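Long-range contacts in nigritoxine (Vibrio nigripulchritudo, PDB 5M41), which acts as a bacterial toxin against crustaceans and insects: residues 28-39 and 255-265; 42-50 and 61-69. All blocks are in the same frame, centred on the assembly; numbering follows the deposited sequence.

Interaction 1 (28-39 and 255-265); sequences RYRNLTKEAQQN and AKYFDLLVAST
Arg-28 lies along the ring of Phe-258 and ends at the carboxylate of Asp-259. Its CB sits over the centre of the Phe-258 ring, 3.5 Å from the centroid and 4° off the normal, a CH-pi contact. The chain then bends at chi2 and chi3 (-51° and -49°). This bend brings the guanidinium over the Phe-258 CB, which packs on one of its faces, with Arg-28 CZ 3.4 Å from that CB. The arginine side chain is a knob among Ala-255, Phe-258, Asp-259 and Val-262. At its tip, Arg-28 NH2 gives a salt-bridge hydrogen bond of 2.8 Å to Asp-259 OD1, on the anti side of the carboxylate. NH1 adds a weak bond to the same oxygen. The other oxygen, OD2, pairs with Arg-357.

Leu-32 fills the middle, its CD2 3.6 Å from Val-262 CG2. At the far end Thr-265 lies against the start of helix 34-54. Its CG2 meets the carboxylate of Glu-35, 3.6 Å from CD. Thr-33 N-caps that helix, with Ala-36 N bonded to its OG1 at 3.1 Å. A water accepts from Thr-33 N and also bonds Thr-265 OG1.

The contact thus clamps the bend between helices 22-30 and 34-54 onto helix 253-264. Asp-259 lies between two arginines, so its negative charge is probably well stabilised.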
loop_
_atom_site.group_PDB
_atom_site.type_symbol
_atom_site.label_atom_id
_atom_site.label_comp_id
_atom_site.label_asym_id
_atom_site.label_seq_id
_atom_site.Cartn_x
_atom_site.Cartn_y
_atom_site.Cartn_z
ATOM N N ARG A 28 -24.787 7.545 -3.318
ATOM C CA ARG A 28 -24.369 7.508 -4.715
ATOM C C ARG A 28 -25.419 8.166 -5.613
ATOM O O ARG A 28 -25.068 8.935 -6.527
ATOM C CB ARG A 28 -24.090 6.092 -5.246
ATOM C CG ARG A 28 -22.884 5.357 -4.675
ATOM C CD ARG A 28 -21.563 6.124 -4.679
ATOM N NE ARG A 28 -21.123 6.788 -5.921
ATOM C CZ ARG A 28 -20.183 6.333 -6.756
ATOM N NH1 ARG A 28 -19.650 5.123 -6.585
ATOM N NH2 ARG A 28 -19.808 7.062 -7.818
ATOM N N TYR A 29 -26.686 7.868 -5.376
ATOM C CA TYR A 29 -27.744 8.358 -6.277
ATOM C C TYR A 29 -27.985 9.859 -6.086
ATOM O O TYR A 29 -28.077 10.629 -7.052
ATOM C CB TYR A 29 -29.049 7.573 -6.089
ATOM C CG TYR A 29 -30.137 8.140 -6.966
ATOM C CD1 TYR A 29 -30.211 7.801 -8.309
ATOM C CD2 TYR A 29 -31.046 9.073 -6.455
ATOM C CE1 TYR A 29 -31.187 8.346 -9.135
ATOM C CE2 TYR A 29 -32.012 9.626 -7.265
ATOM C CZ TYR A 29 -32.072 9.258 -8.606
ATOM O OH TYR A 29 -33.003 9.838 -9.409
ATOM N N ARG A 30 -28.064 10.266 -4.821
ATOM C CA ARG A 30 -28.341 11.650 -4.462
ATOM C C ARG A 30 -27.225 12.579 -4.929
ATOM O O ARG A 30 -27.471 13.721 -5.291
ATOM C CB ARG A 30 -28.571 11.782 -2.933
ATOM C CG ARG A 30 -30.029 11.521 -2.538
ATOM C CD ARG A 30 -30.367 12.030 -1.121
ATOM N NE ARG A 30 -29.448 11.416 -0.155
ATOM C CZ ARG A 30 -29.772 10.500 0.749
ATOM N NH1 ARG A 30 -31.023 10.122 0.916
ATOM N NH2 ARG A 30 -28.815 10.000 1.532
ATOM N N ASN A 31 -25.996 12.092 -4.951
ATOM C CA ASN A 31 -24.900 12.951 -5.373
ATOM C C ASN A 31 -24.686 13.068 -6.890
ATOM O O ASN A 31 -23.834 13.825 -7.334
ATOM C CB ASN A 31 -23.631 12.564 -4.638
ATOM C CG ASN A 31 -23.687 12.982 -3.167
ATOM O OD1 ASN A 31 -23.474 12.189 -2.274
ATOM N ND2 ASN A 31 -24.011 14.223 -2.935
ATOM N N LEU A 32 -25.471 12.334 -7.674
ATOM C CA LEU A 32 -25.469 12.523 -9.124
ATOM C C LEU A 32 -26.107 13.873 -9.429
ATOM O O LEU A 32 -27.016 14.306 -8.716
ATOM C CB LEU A 32 -26.290 11.427 -9.812
ATOM C CG LEU A 32 -25.749 10.006 -9.715
ATOM C CD1 LEU A 32 -26.695 9.046 -10.452
ATOM C CD2 LEU A 32 -24.342 9.964 -10.340
ATOM N N THR A 33 -25.650 14.539 -10.489
ATOM C CA THR A 33 -26.370 15.735 -10.966
ATOM C C THR A 33 -27.755 15.282 -11.466
ATOM O O THR A 33 -27.946 14.104 -11.781
ATOM C CB THR A 33 -25.643 16.407 -12.151
ATOM O OG1 THR A 33 -25.596 15.479 -13.230
ATOM C CG2 THR A 33 -24.163 16.843 -11.762
ATOM N N LYS A 34 -28.707 16.208 -11.539
ATOM C CA LYS A 34 -30.027 15.927 -12.138
ATOM C C LYS A 34 -29.915 15.294 -13.530
ATOM O O LYS A 34 -30.603 14.304 -13.837
ATOM C CB LYS A 34 -30.861 17.205 -12.212
ATOM C CG LYS A 34 -31.693 17.490 -10.964
ATOM C CD LYS A 34 -33.111 16.914 -11.098
ATOM C CE LYS A 34 -34.099 17.909 -11.703
ATOM N NZ LYS A 34 -35.219 17.196 -12.372
ATOM N N GLU A 35 -29.017 15.835 -14.347
ATOM C CA GLU A 35 -28.757 15.298 -15.691
ATOM C C GLU A 35 -28.349 13.810 -15.672
ATOM O O GLU A 35 -28.868 13.000 -16.457
ATOM C CB GLU A 35 -27.677 16.152 -16.391
ATOM C CG GLU A 35 -27.383 15.721 -17.827
ATOM C CD GLU A 35 -26.145 16.396 -18.472
ATOM O OE1 GLU A 35 -25.510 17.320 -17.886
ATOM O OE2 GLU A 35 -25.787 15.971 -19.592
ATOM N N ALA A 36 -27.398 13.472 -14.800
ATOM C CA ALA A 36 -26.937 12.083 -14.604
ATOM C C ALA A 36 -28.055 11.160 -14.079
ATOM O O ALA A 36 -28.133 10.005 -14.480
ATOM C CB ALA A 36 -25.741 12.040 -13.664
ATOM N N GLN A 37 -28.889 11.657 -13.164
ATOM C CA GLN A 37 -30.070 10.883 -12.702
ATOM C C GLN A 37 -31.077 10.602 -13.838
ATOM O O GLN A 37 -31.595 9.497 -13.927
ATOM C CB GLN A 37 -30.795 11.564 -11.514
ATOM C CG GLN A 37 -29.906 11.795 -10.273
ATOM C CD GLN A 37 -30.544 12.735 -9.252
ATOM O OE1 GLN A 37 -31.366 13.575 -9.603
ATOM N NE2 GLN A 37 -30.155 12.601 -7.984
ATOM N N GLN A 38 -31.372 11.606 -14.673
ATOM C CA GLN A 38 -32.210 11.420 -15.861
ATOM C C GLN A 38 -31.603 10.381 -16.807
ATOM O O GLN A 38 -32.315 9.496 -17.343
ATOM C CB GLN A 38 -32.413 12.762 -16.601
ATOM C CG GLN A 38 -33.188 13.765 -15.747
ATOM C CD GLN A 38 -33.276 15.153 -16.346
ATOM O OE1 GLN A 38 -32.826 15.392 -17.457
ATOM N NE2 GLN A 38 -33.849 16.078 -15.598
ATOM N N ASN A 39 -30.296 10.498 -17.019
ATOM C CA ASN A 39 -29.577 9.557 -17.869
ATOM C C ASN A 39 -29.696 8.138 -17.300
ATOM O O ASN A 39 -29.884 7.177 -18.039
ATOM C CB ASN A 39 -28.092 9.910 -17.928
ATOM C CG ASN A 39 -27.785 11.100 -18.828
ATOM O OD1 ASN A 39 -26.656 11.581 -18.842
ATOM N ND2 ASN A 39 -28.763 11.596 -19.528
ATOM N N ALA A 255 -20.685 0.332 -8.194
ATOM C CA ALA A 255 -19.865 1.538 -7.975
ATOM C C ALA A 255 -19.180 2.006 -9.285
ATOM O O ALA A 255 -19.074 3.224 -9.570
ATOM C CB ALA A 255 -18.821 1.294 -6.895
ATOM N N LYS A 256 -18.714 1.059 -10.084
ATOM C CA LYS A 256 -18.153 1.431 -11.405
ATOM C C LYS A 256 -19.215 2.153 -12.260
ATOM O O LYS A 256 -18.932 3.159 -12.899
ATOM C CB LYS A 256 -17.579 0.216 -12.143
ATOM C CG LYS A 256 -16.912 0.566 -13.483
ATOM C CD LYS A 256 -16.325 -0.650 -14.221
ATOM C CE LYS A 256 -17.431 -1.593 -14.676
ATOM N NZ LYS A 256 -16.946 -2.967 -14.981
ATOM N N TYR A 257 -20.452 1.672 -12.231
ATOM C CA TYR A 257 -21.509 2.316 -13.016
ATOM C C TYR A 257 -21.814 3.737 -12.491
ATOM O O TYR A 257 -21.894 4.695 -13.266
ATOM C CB TYR A 257 -22.792 1.460 -13.057
ATOM C CG TYR A 257 -23.866 2.094 -13.930
ATOM C CD1 TYR A 257 -23.548 2.551 -15.220
ATOM C CD2 TYR A 257 -25.196 2.249 -13.474
ATOM C CE1 TYR A 257 -24.518 3.137 -16.031
ATOM C CE2 TYR A 257 -26.163 2.843 -14.283
ATOM C CZ TYR A 257 -25.813 3.279 -15.559
ATOM O OH TYR A 257 -26.740 3.878 -16.380
ATOM N N PHE A 258 -21.950 3.877 -11.171
ATOM C CA PHE A 258 -22.129 5.196 -10.620
ATOM C C PHE A 258 -20.980 6.130 -10.981
ATOM O O PHE A 258 -21.221 7.278 -11.325
ATOM C CB PHE A 258 -22.285 5.128 -9.108
ATOM C CG PHE A 258 -23.695 4.862 -8.663
ATOM C CD1 PHE A 258 -24.715 5.793 -8.918
ATOM C CD2 PHE A 258 -24.008 3.685 -7.986
ATOM C CE1 PHE A 258 -26.024 5.548 -8.487
ATOM C CE2 PHE A 258 -25.305 3.442 -7.536
ATOM C CZ PHE A 258 -26.316 4.377 -7.782
ATOM N N ASP A 259 -19.742 5.633 -10.921
ATOM C CA ASP A 259 -18.572 6.447 -11.278
ATOM C C ASP A 259 -18.685 6.919 -12.744
ATOM O O ASP A 259 -18.323 8.044 -13.087
ATOM C CB ASP A 259 -17.278 5.633 -11.145
ATOM C CG ASP A 259 -16.874 5.350 -9.698
ATOM O OD1 ASP A 259 -17.471 5.920 -8.751
ATOM O OD2 ASP A 259 -15.949 4.502 -9.519
ATOM N N LEU A 260 -19.129 6.016 -13.614
ATOM C CA LEU A 260 -19.304 6.347 -15.027
ATOM C C LEU A 260 -20.348 7.455 -15.226
ATOM O O LEU A 260 -20.151 8.371 -16.038
ATOM C CB LEU A 260 -19.684 5.091 -15.831
ATOM C CG LEU A 260 -19.902 5.392 -17.337
ATOM C CD1 LEU A 260 -19.404 4.270 -18.214
ATOM C CD2 LEU A 260 -21.374 5.683 -17.642
ATOM N N LEU A 261 -21.467 7.348 -14.509
ATOM C CA LEU A 261 -22.531 8.364 -14.603
ATOM C C LEU A 261 -22.037 9.739 -14.144
ATOM O O LEU A 261 -22.415 10.755 -14.714
ATOM C CB LEU A 261 -23.766 7.969 -13.795
ATOM C CG LEU A 261 -24.583 6.772 -14.312
ATOM C CD1 LEU A 261 -25.646 6.382 -13.296
ATOM C CD2 LEU A 261 -25.251 7.129 -15.638
ATOM N N VAL A 262 -21.200 9.759 -13.106
ATOM C CA VAL A 262 -20.572 11.021 -12.690
ATOM C C VAL A 262 -19.638 11.525 -13.806
ATOM O O VAL A 262 -19.681 12.701 -14.162
ATOM C CB VAL A 262 -19.838 10.884 -11.339
ATOM C CG1 VAL A 262 -19.066 12.167 -10.994
ATOM C CG2 VAL A 262 -20.831 10.562 -10.208
ATOM N N ALA A 263 -18.793 10.646 -14.351
ATOM C CA ALA A 263 -17.897 11.071 -15.448
ATOM C C ALA A 263 -18.671 11.545 -16.659
ATOM O O ALA A 263 -18.189 12.409 -17.374
ATOM C CB ALA A 263 -16.906 9.973 -15.852
ATOM N N SER A 264 -19.870 11.006 -16.885
ATOM C CA SER A 264 -20.635 11.405 -18.066
ATOM C C SER A 264 -21.062 12.863 -17.991
ATOM O O SER A 264 -21.193 13.513 -19.020
ATOM C CB SER A 264 -21.872 10.521 -18.291
ATOM O OG SER A 264 -22.888 10.875 -17.359
ATOM N N THR A 265 -21.265 13.383 -16.789
ATOM C CA THR A 265 -21.726 14.762 -16.637
ATOM C C THR A 265 -20.629 15.701 -16.103
ATOM O O THR A 265 -20.912 16.836 -15.749
ATOM C CB THR A 265 -23.021 14.848 -15.788
ATOM O OG1 THR A 265 -22.791 14.262 -14.505
ATOM C CG2 THR A 265 -24.183 14.093 -16.465
HETATM O O HOH W 1 -23.359 13.370 -11.608
HETATM O O HOH W 2 -24.238 13.491 -20.146
#

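Interaction 2 (42-50 and 61-69); sequences QFAIIEVLS and LDAYNALIG
Leu-67 pushes its two methyl groups into helix 34-54, as a knob among Gln-42, Ile-45, Ile-46 and Leu-49. CD2 packs between Ile-46 and Ile-45, 3.6 Å from Ile-46 CG1 and 3.7 Å from Ile-45 CG2. CD1 turns to the amide of Gln-42 and lies 3.4 Å from its OE1. Leu-67 CG stands anti to the backbone N (chi1 -171°), which carries both methyls across to the other helix. The Gln-42 chain bends at chi2, and the side chain slides past that of Leu-67 in the opposite direction.

One turn before Leu-67, the backbone at Ala-63 and Tyr-64 receives Leu-49 CD1, 3.7 Å from Tyr-64 N. This methyl also touches Ala-63 CB. The Tyr-64 ring comes in edge first. Leu-49 CB lies in the ring plane at that edge, 3.9 Å from Tyr-64 CD1, while Ile-68 CD1 of the same segment sits over one face, offset toward the rim. Tyr-64 OH and Ser-50 OG share a weak hydrogen bond of 3.3 Å, and Arg-53 makes a cation-pi contact with the ring.

The axes of the short helical segments 42-50 and 62-67 run nearly antiparallel, at 159°, and approach to 9.8 Å. They form a helical hairpin, with Met-89 of strand 86-90 touching both Leu-49 and Ala-63. The polar part, at Ser-50 and Tyr-64, is weak, so the hold rests mainly on apolar packing, with Leu-67 the largest single contributor.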
loop_
_atom_site.group_PDB
_atom_site.type_symbol
_atom_site.label_atom_id
_atom_site.label_comp_id
_atom_site.label_asym_id
_atom_site.label_seq_id
_atom_site.Cartn_x
_atom_site.Cartn_y
_atom_site.Cartn_z
ATOM N N GLN A 42 -33.075 7.023 -18.075
ATOM C CA GLN A 42 -33.163 6.889 -19.510
ATOM C C GLN A 42 -32.597 5.545 -19.956
ATOM O O GLN A 42 -33.209 4.874 -20.789
ATOM C CB GLN A 42 -32.415 8.029 -20.183
ATOM C CG GLN A 42 -32.465 8.009 -21.685
ATOM C CD GLN A 42 -33.526 8.931 -22.200
ATOM O OE1 GLN A 42 -34.628 9.008 -21.646
ATOM N NE2 GLN A 42 -33.207 9.650 -23.264
ATOM N N PHE A 43 -31.429 5.166 -19.419
ATOM C CA PHE A 43 -30.818 3.874 -19.760
ATOM C C PHE A 43 -31.642 2.681 -19.279
ATOM O O PHE A 43 -31.724 1.677 -19.988
ATOM C CB PHE A 43 -29.393 3.756 -19.213
ATOM C CG PHE A 43 -28.362 4.540 -19.998
ATOM C CD1 PHE A 43 -28.238 4.380 -21.383
ATOM C CD2 PHE A 43 -27.463 5.392 -19.337
ATOM C CE1 PHE A 43 -27.278 5.084 -22.116
ATOM C CE2 PHE A 43 -26.491 6.089 -20.061
ATOM C CZ PHE A 43 -26.402 5.944 -21.452
ATOM N N ALA A 44 -32.219 2.780 -18.067
ATOM C CA ALA A 44 -33.181 1.782 -17.585
ATOM C C ALA A 44 -34.371 1.589 -18.549
ATOM O O ALA A 44 -34.761 0.448 -18.863
ATOM C CB ALA A 44 -33.688 2.135 -16.187
ATOM N N ILE A 45 -34.955 2.699 -18.990
ATOM C CA ILE A 45 -36.045 2.667 -19.967
ATOM C C ILE A 45 -35.591 1.962 -21.250
ATOM O O ILE A 45 -36.272 1.043 -21.737
ATOM C CB ILE A 45 -36.570 4.072 -20.301
ATOM C CG1 ILE A 45 -37.193 4.710 -19.061
ATOM C CG2 ILE A 45 -37.655 4.004 -21.383
ATOM C CD1 ILE A 45 -37.361 6.221 -19.197
ATOM N N ILE A 46 -34.451 2.396 -21.791
ATOM C CA ILE A 46 -33.856 1.759 -22.970
ATOM C C ILE A 46 -33.743 0.243 -22.786
ATOM O O ILE A 46 -34.128 -0.517 -23.674
ATOM C CB ILE A 46 -32.476 2.343 -23.328
ATOM C CG1 ILE A 46 -32.634 3.748 -23.940
ATOM C CG2 ILE A 46 -31.785 1.453 -24.355
ATOM C CD1 ILE A 46 -31.382 4.623 -23.854
ATOM N N GLU A 47 -33.243 -0.200 -21.635
ATOM C CA GLU A 47 -33.153 -1.625 -21.393
ATOM C C GLU A 47 -34.521 -2.309 -21.503
ATOM O O GLU A 47 -34.641 -3.380 -22.111
ATOM C CB GLU A 47 -32.464 -1.927 -20.063
ATOM C CG GLU A 47 -32.391 -3.397 -19.668
ATOM C CD GLU A 47 -31.629 -4.286 -20.658
ATOM O OE1 GLU A 47 -30.877 -3.785 -21.525
ATOM O OE2 GLU A 47 -31.787 -5.512 -20.559
ATOM N N VAL A 48 -35.552 -1.707 -20.919
ATOM C CA VAL A 48 -36.865 -2.346 -20.883
ATOM C C VAL A 48 -37.504 -2.333 -22.281
ATOM O O VAL A 48 -38.093 -3.328 -22.703
ATOM C CB VAL A 48 -37.775 -1.757 -19.771
ATOM C CG1 VAL A 48 -39.190 -2.317 -19.839
ATOM C CG2 VAL A 48 -37.152 -2.022 -18.404
ATOM N N LEU A 49 -37.356 -1.227 -23.006
ATOM C CA LEU A 49 -37.779 -1.204 -24.400
ATOM C C LEU A 49 -37.092 -2.298 -25.234
ATOM O O LEU A 49 -37.777 -2.943 -26.024
ATOM C CB LEU A 49 -37.588 0.168 -25.046
ATOM C CG LEU A 49 -38.301 1.360 -24.409
ATOM C CD1 LEU A 49 -37.926 2.623 -25.162
ATOM C CD2 LEU A 49 -39.818 1.179 -24.397
ATOM N N SER A 50 -35.780 -2.528 -25.058
ATOM C CA SER A 50 -35.089 -3.613 -25.781
ATOM C C SER A 50 -35.732 -4.963 -25.485
ATOM O O SER A 50 -35.909 -5.793 -26.380
ATOM C CB SER A 50 -33.600 -3.705 -25.429
ATOM O OG SER A 50 -32.965 -2.466 -25.684
ATOM N N LEU A 61 -39.211 0.184 -33.684
ATOM C CA LEU A 61 -38.230 0.948 -32.910
ATOM C C LEU A 61 -38.739 2.342 -32.523
ATOM O O LEU A 61 -37.936 3.211 -32.181
ATOM C CB LEU A 61 -36.900 1.075 -33.677
ATOM C CG LEU A 61 -35.945 -0.113 -33.840
ATOM C CD1 LEU A 61 -35.047 0.075 -35.057
ATOM C CD2 LEU A 61 -35.095 -0.325 -32.599
ATOM N N ASP A 62 -40.056 2.558 -32.569
ATOM C CA ASP A 62 -40.610 3.906 -32.385
ATOM C C ASP A 62 -40.248 4.495 -31.029
ATOM O O ASP A 62 -39.571 5.518 -30.953
ATOM C CB ASP A 62 -42.119 3.916 -32.608
ATOM C CG ASP A 62 -42.497 3.524 -34.032
ATOM O OD1 ASP A 62 -41.821 3.969 -34.992
ATOM O OD2 ASP A 62 -43.465 2.755 -34.187
ATOM N N ALA A 63 -40.678 3.825 -29.968
ATOM C CA ALA A 63 -40.379 4.257 -28.614
ATOM C C ALA A 63 -38.868 4.364 -28.437
ATOM O O ALA A 63 -38.376 5.400 -28.005
ATOM C CB ALA A 63 -40.981 3.297 -27.611
ATOM N N TYR A 64 -38.154 3.297 -28.803
ATOM C CA TYR A 64 -36.681 3.241 -28.828
ATOM C C TYR A 64 -36.056 4.489 -29.482
ATOM O O TYR A 64 -35.273 5.193 -28.861
ATOM C CB TYR A 64 -36.251 1.957 -29.559
ATOM C CG TYR A 64 -34.963 1.288 -29.097
ATOM C CD1 TYR A 64 -34.888 0.627 -27.862
ATOM C CD2 TYR A 64 -33.832 1.271 -29.922
ATOM C CE1 TYR A 64 -33.711 0.002 -27.450
ATOM C CE2 TYR A 64 -32.652 0.642 -29.530
ATOM C CZ TYR A 64 -32.588 0.014 -28.296
ATOM O OH TYR A 64 -31.405 -0.600 -27.914
ATOM N N ASN A 65 -36.435 4.774 -30.723
ATOM C CA ASN A 65 -35.919 5.937 -31.453
ATOM C C ASN A 65 -36.370 7.284 -30.933
ATOM O O ASN A 65 -35.601 8.239 -30.947
ATOM C CB ASN A 65 -36.300 5.853 -32.940
ATOM C CG ASN A 65 -35.635 4.695 -33.647
ATOM O OD1 ASN A 65 -36.295 3.921 -34.344
ATOM N ND2 ASN A 65 -34.317 4.565 -33.471
ATOM N N ALA A 66 -37.624 7.386 -30.507
ATOM C CA ALA A 66 -38.143 8.678 -30.067
ATOM C C ALA A 66 -37.511 9.055 -28.739
ATOM O O ALA A 66 -37.491 10.226 -28.356
ATOM C CB ALA A 66 -39.648 8.642 -29.938
ATOM N N LEU A 67 -37.011 8.036 -28.040
ATOM C CA LEU A 67 -36.295 8.200 -26.779
ATOM C C LEU A 67 -34.815 8.429 -27.074
ATOM O O LEU A 67 -34.254 9.426 -26.635
ATOM C CB LEU A 67 -36.483 6.961 -25.909
ATOM C CG LEU A 67 -36.007 6.986 -24.469
ATOM C CD1 LEU A 67 -37.063 7.580 -23.570
ATOM C CD2 LEU A 67 -35.694 5.575 -24.037
ATOM N N ILE A 68 -34.193 7.519 -27.828
ATOM C CA ILE A 68 -32.777 7.660 -28.230
ATOM C C ILE A 68 -32.607 8.816 -29.243
ATOM O O ILE A 68 -32.103 8.606 -30.356
ATOM C CB ILE A 68 -32.186 6.332 -28.804
ATOM C CG1 ILE A 68 -32.331 5.177 -27.796
ATOM C CG2 ILE A 68 -30.722 6.505 -29.221
ATOM C CD1 ILE A 68 -31.987 3.796 -28.334
ATOM N N GLY A 69 -33.037 10.024 -28.851
ATOM C CA GLY A 69 -32.916 11.243 -29.673
ATOM C C GLY A 69 -33.403 11.155 -31.116
ATOM O O GLY A 69 -32.609 10.974 -32.052
#

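In the fold
Both interactions use helix 34-54. Interaction 1 holds its first turns and the preceding bend; interaction 2 holds its middle. Interaction 2 is nested inside the loop closed by interaction 1, and their centres are about 19 Å apart. They touch where Tyr-257 packs on Phe-43. Both are partly buried, but interaction 2 lies farther from the centre of the chain. Their chemistry differs. The long-range contact 28-39/255-265 combines a salt bridge, water bridging and apolar packing, whereas the local hairpin 42-50/61-69 relies mainly on aliphatic packing. Helix 177-191, which carries the magnesium ligand Val-189, packs against residues of helix 34-54 in both.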